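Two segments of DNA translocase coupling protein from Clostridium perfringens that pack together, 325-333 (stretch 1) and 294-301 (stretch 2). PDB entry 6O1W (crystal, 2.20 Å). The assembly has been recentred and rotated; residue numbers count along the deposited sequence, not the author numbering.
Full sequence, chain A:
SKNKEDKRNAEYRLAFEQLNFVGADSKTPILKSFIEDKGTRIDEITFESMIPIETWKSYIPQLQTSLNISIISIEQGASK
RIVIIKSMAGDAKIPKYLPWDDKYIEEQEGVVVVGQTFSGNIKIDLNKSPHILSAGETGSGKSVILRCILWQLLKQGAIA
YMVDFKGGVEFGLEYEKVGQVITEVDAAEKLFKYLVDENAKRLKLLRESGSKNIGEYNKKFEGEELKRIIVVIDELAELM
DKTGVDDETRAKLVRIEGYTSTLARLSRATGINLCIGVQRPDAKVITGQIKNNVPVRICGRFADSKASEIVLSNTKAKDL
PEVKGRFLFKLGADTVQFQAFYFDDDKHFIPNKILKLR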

# COMPACT_ATOMS: atom_id res chain seq x y z
N GLY A 325 -5.23 4.80 8.07
CA GLY A 325 -5.52 4.65 6.65
C GLY A 325 -4.63 5.49 5.75
O GLY A 325 -4.87 5.53 4.54
N ARG A 326 -3.61 6.14 6.30
CA ARG A 326 -2.67 6.95 5.51
C ARG A 326 -1.51 6.06 5.06
O ARG A 326 -0.88 5.38 5.87
CB ARG A 326 -2.19 8.15 6.32
CG ARG A 326 -1.36 9.15 5.51
CD ARG A 326 -2.15 9.76 4.36
NE ARG A 326 -3.32 10.54 4.79
CZ ARG A 326 -3.27 11.74 5.37
NH1 ARG A 326 -2.10 12.30 5.65
NH2 ARG A 326 -4.39 12.39 5.66
N PHE A 327 -1.26 6.01 3.76
CA PHE A 327 -0.23 5.11 3.24
C PHE A 327 0.64 5.78 2.23
O PHE A 327 0.29 6.84 1.72
CB PHE A 327 -0.94 3.92 2.52
CG PHE A 327 -1.50 2.86 3.43
CD1 PHE A 327 -2.75 3.02 4.01
CD2 PHE A 327 -0.76 1.72 3.73
CE1 PHE A 327 -3.23 2.06 4.91
CE2 PHE A 327 -1.26 0.76 4.60
CZ PHE A 327 -2.48 0.94 5.20
N LEU A 328 1.74 5.09 1.87
CA LEU A 328 2.59 5.37 0.72
C LEU A 328 2.26 4.38 -0.42
O LEU A 328 2.09 3.18 -0.20
CB LEU A 328 4.08 5.28 1.04
CG LEU A 328 4.60 6.31 2.06
CD1 LEU A 328 6.00 6.02 2.41
CD2 LEU A 328 4.49 7.72 1.52
N PHE A 329 2.19 4.90 -1.62
CA PHE A 329 1.97 4.13 -2.84
C PHE A 329 3.24 4.26 -3.67
O PHE A 329 3.68 5.36 -3.97
CB PHE A 329 0.79 4.71 -3.65
CG PHE A 329 0.49 3.98 -4.95
CD1 PHE A 329 -0.31 2.85 -4.97
CD2 PHE A 329 0.99 4.45 -6.17
CE1 PHE A 329 -0.61 2.20 -6.17
CE2 PHE A 329 0.67 3.82 -7.37
CZ PHE A 329 -0.11 2.68 -7.36
N LYS A 330 3.78 3.13 -4.09
CA LYS A 330 4.94 3.08 -4.97
C LYS A 330 4.67 2.13 -6.15
O LYS A 330 4.32 0.97 -5.94
CB LYS A 330 6.21 2.69 -4.19
CG LYS A 330 7.44 2.64 -5.08
CD LYS A 330 8.73 2.49 -4.33
CE LYS A 330 9.86 3.02 -5.18
NZ LYS A 330 11.06 2.14 -5.14
N LEU A 331 4.78 2.65 -7.37
CA LEU A 331 4.69 1.92 -8.65
C LEU A 331 5.75 2.54 -9.53
O LEU A 331 5.61 3.68 -9.96
CB LEU A 331 3.30 2.01 -9.31
CG LEU A 331 3.15 1.30 -10.69
CD1 LEU A 331 3.64 -0.11 -10.66
CD2 LEU A 331 1.71 1.28 -11.13
N GLY A 332 6.80 1.79 -9.76
CA GLY A 332 7.94 2.30 -10.51
C GLY A 332 8.85 3.06 -9.56
O GLY A 332 9.00 2.67 -8.40
N ALA A 333 9.44 4.16 -10.03
CA ALA A 333 10.40 4.91 -9.22
C ALA A 333 9.80 5.99 -8.28
O ALA A 333 10.54 6.52 -7.46
CB ALA A 333 11.45 5.53 -10.11
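Stretch 2, residues 294-301: VPVRICGR

Stretch 2 lies beside stretch 1 as the neighbouring strand of an antiparallel sheet. Its residues 296-299 are extended, and their direction makes an angle of 162° with that of strand 326-331, the two axes approaching to 4.7 Å. The register is continuous: Phe 327 faces Gly 300, Leu 328 faces Cys 299, Phe 329 faces Ile 298, Lys 330 faces Arg 297 and Leu 331 faces Val 296, with CA atoms 4.7 to 5.0 Å apart.

Three residues that cover much surface set the rules: Phe 327, Arg 297 and Lys 330. The last two form a hydrogen-bonded pair. Arg 297 N donates to Lys 330 O at 2.8 Å, and Lys 330 N donates to Arg 297 O, also at 2.8 Å. Their side chains leave on the same face of the sheet, with Lys 330 CB 4.2 Å from Arg 297 CB, and then their ends lead away from the opposing strand, so the contact uses the backbone and the base of each side chain rather than the charges. Arg 297 turns back along its own stretch, where its NE donates to Val 294 O at 2.8 Å and its NH2 to the same Val 294 O at 3.1 Å, tying the guanidinium to the backbone just before the strand.

Two residues along, the pattern repeats. Leu 328 N donates to Cys 299 O at 2.8 Å, and Cys 299 N returns the bond to Leu 328 O at 2.8 Å; these side chains share the face of Arg 297 and Lys 330. Between the two bonded pairs, Phe 329 and Ile 298 bring their CA atoms to 4.8 Å without such bonds and put their side chains on the other face. There Phe 329 CE1 meets Val 296 CG1 at 3.6 Å, while Phe 329 CD1 lies 4.1 Å from Ile 298 CG1: an aromatic ring spanning two aliphatic residues of the same face.

Phe 327 covers the most surface in its stretch. Its ring lies obliquely over the end of the pairing, with CD2 at 3.6 Å from Ile 298 CG2 and 3.3 Å from Gly 300 N. The glycine fits this ring closely: a CB at Gly 300 would come to 3.3 Å from Phe 327 CE2, a tight approach.

At the far end, Leu 331 CD1 packs on Pro 295 CB at 3.8 Å. Beyond it a water joins the stretches, donating to Pro 295 O at 2.7 Å and accepting from Gly 332 N at 2.8 Å.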

# COMPACT_ATOMS: atom_id res chain seq x y z
N VAL A 294 6.61 -8.08 -8.09
CA VAL A 294 5.40 -7.46 -7.52
C VAL A 294 5.58 -5.95 -7.64
O VAL A 294 6.25 -5.38 -6.81
CB VAL A 294 5.08 -7.93 -6.07
CG1 VAL A 294 3.81 -7.24 -5.53
CG2 VAL A 294 4.92 -9.46 -6.04
N PRO A 295 5.04 -5.31 -8.69
CA PRO A 295 5.34 -3.88 -8.92
C PRO A 295 4.63 -2.86 -8.03
O PRO A 295 5.19 -1.80 -7.82
CB PRO A 295 4.98 -3.67 -10.39
CG PRO A 295 3.92 -4.68 -10.65
CD PRO A 295 4.28 -5.88 -9.84
N VAL A 296 3.38 -3.14 -7.59
CA VAL A 296 2.65 -2.18 -6.77
C VAL A 296 2.98 -2.40 -5.30
O VAL A 296 2.83 -3.52 -4.80
CB VAL A 296 1.11 -2.23 -7.00
CG1 VAL A 296 0.41 -1.22 -6.11
CG2 VAL A 296 0.75 -2.01 -8.47
N ARG A 297 3.40 -1.33 -4.60
CA ARG A 297 3.65 -1.40 -3.16
C ARG A 297 2.80 -0.38 -2.48
O ARG A 297 2.77 0.81 -2.85
CB ARG A 297 5.12 -1.15 -2.79
CG ARG A 297 6.15 -1.84 -3.67
CD ARG A 297 6.28 -3.33 -3.40
NE ARG A 297 7.02 -3.96 -4.50
CZ ARG A 297 8.34 -3.84 -4.65
NH1 ARG A 297 9.07 -3.18 -3.76
NH2 ARG A 297 8.93 -4.38 -5.71
N ILE A 298 2.10 -0.84 -1.46
CA ILE A 298 1.29 -0.01 -0.60
C ILE A 298 1.93 -0.20 0.78
O ILE A 298 2.02 -1.33 1.25
CB ILE A 298 -0.22 -0.31 -0.67
CG1 ILE A 298 -0.76 0.02 -2.08
CG2 ILE A 298 -0.97 0.52 0.36
CD1 ILE A 298 -2.05 -0.73 -2.51
N CYS A 299 2.45 0.88 1.37
CA CYS A 299 3.15 0.78 2.64
C CYS A 299 2.63 1.73 3.71
O CYS A 299 2.50 2.93 3.47
CB CYS A 299 4.65 0.96 2.44
SG CYS A 299 5.66 0.42 3.85
N GLY A 300 2.32 1.17 4.87
CA GLY A 300 1.86 1.93 6.03
C GLY A 300 3.06 2.51 6.75
O GLY A 300 4.20 2.36 6.31
N ARG A 301 2.81 3.18 7.85
CA ARG A 301 3.85 3.81 8.64
C ARG A 301 4.67 2.76 9.40
O ARG A 301 4.09 1.91 10.05
CB ARG A 301 3.22 4.81 9.62
CG ARG A 301 4.28 5.58 10.41
CD ARG A 301 3.69 6.70 11.24
NE ARG A 301 4.75 7.47 11.89
CZ ARG A 301 5.34 7.12 13.03
NH1 ARG A 301 4.94 6.04 13.69
NH2 ARG A 301 6.32 7.86 13.53
O HOH W 1 7.48 -0.78 -8.75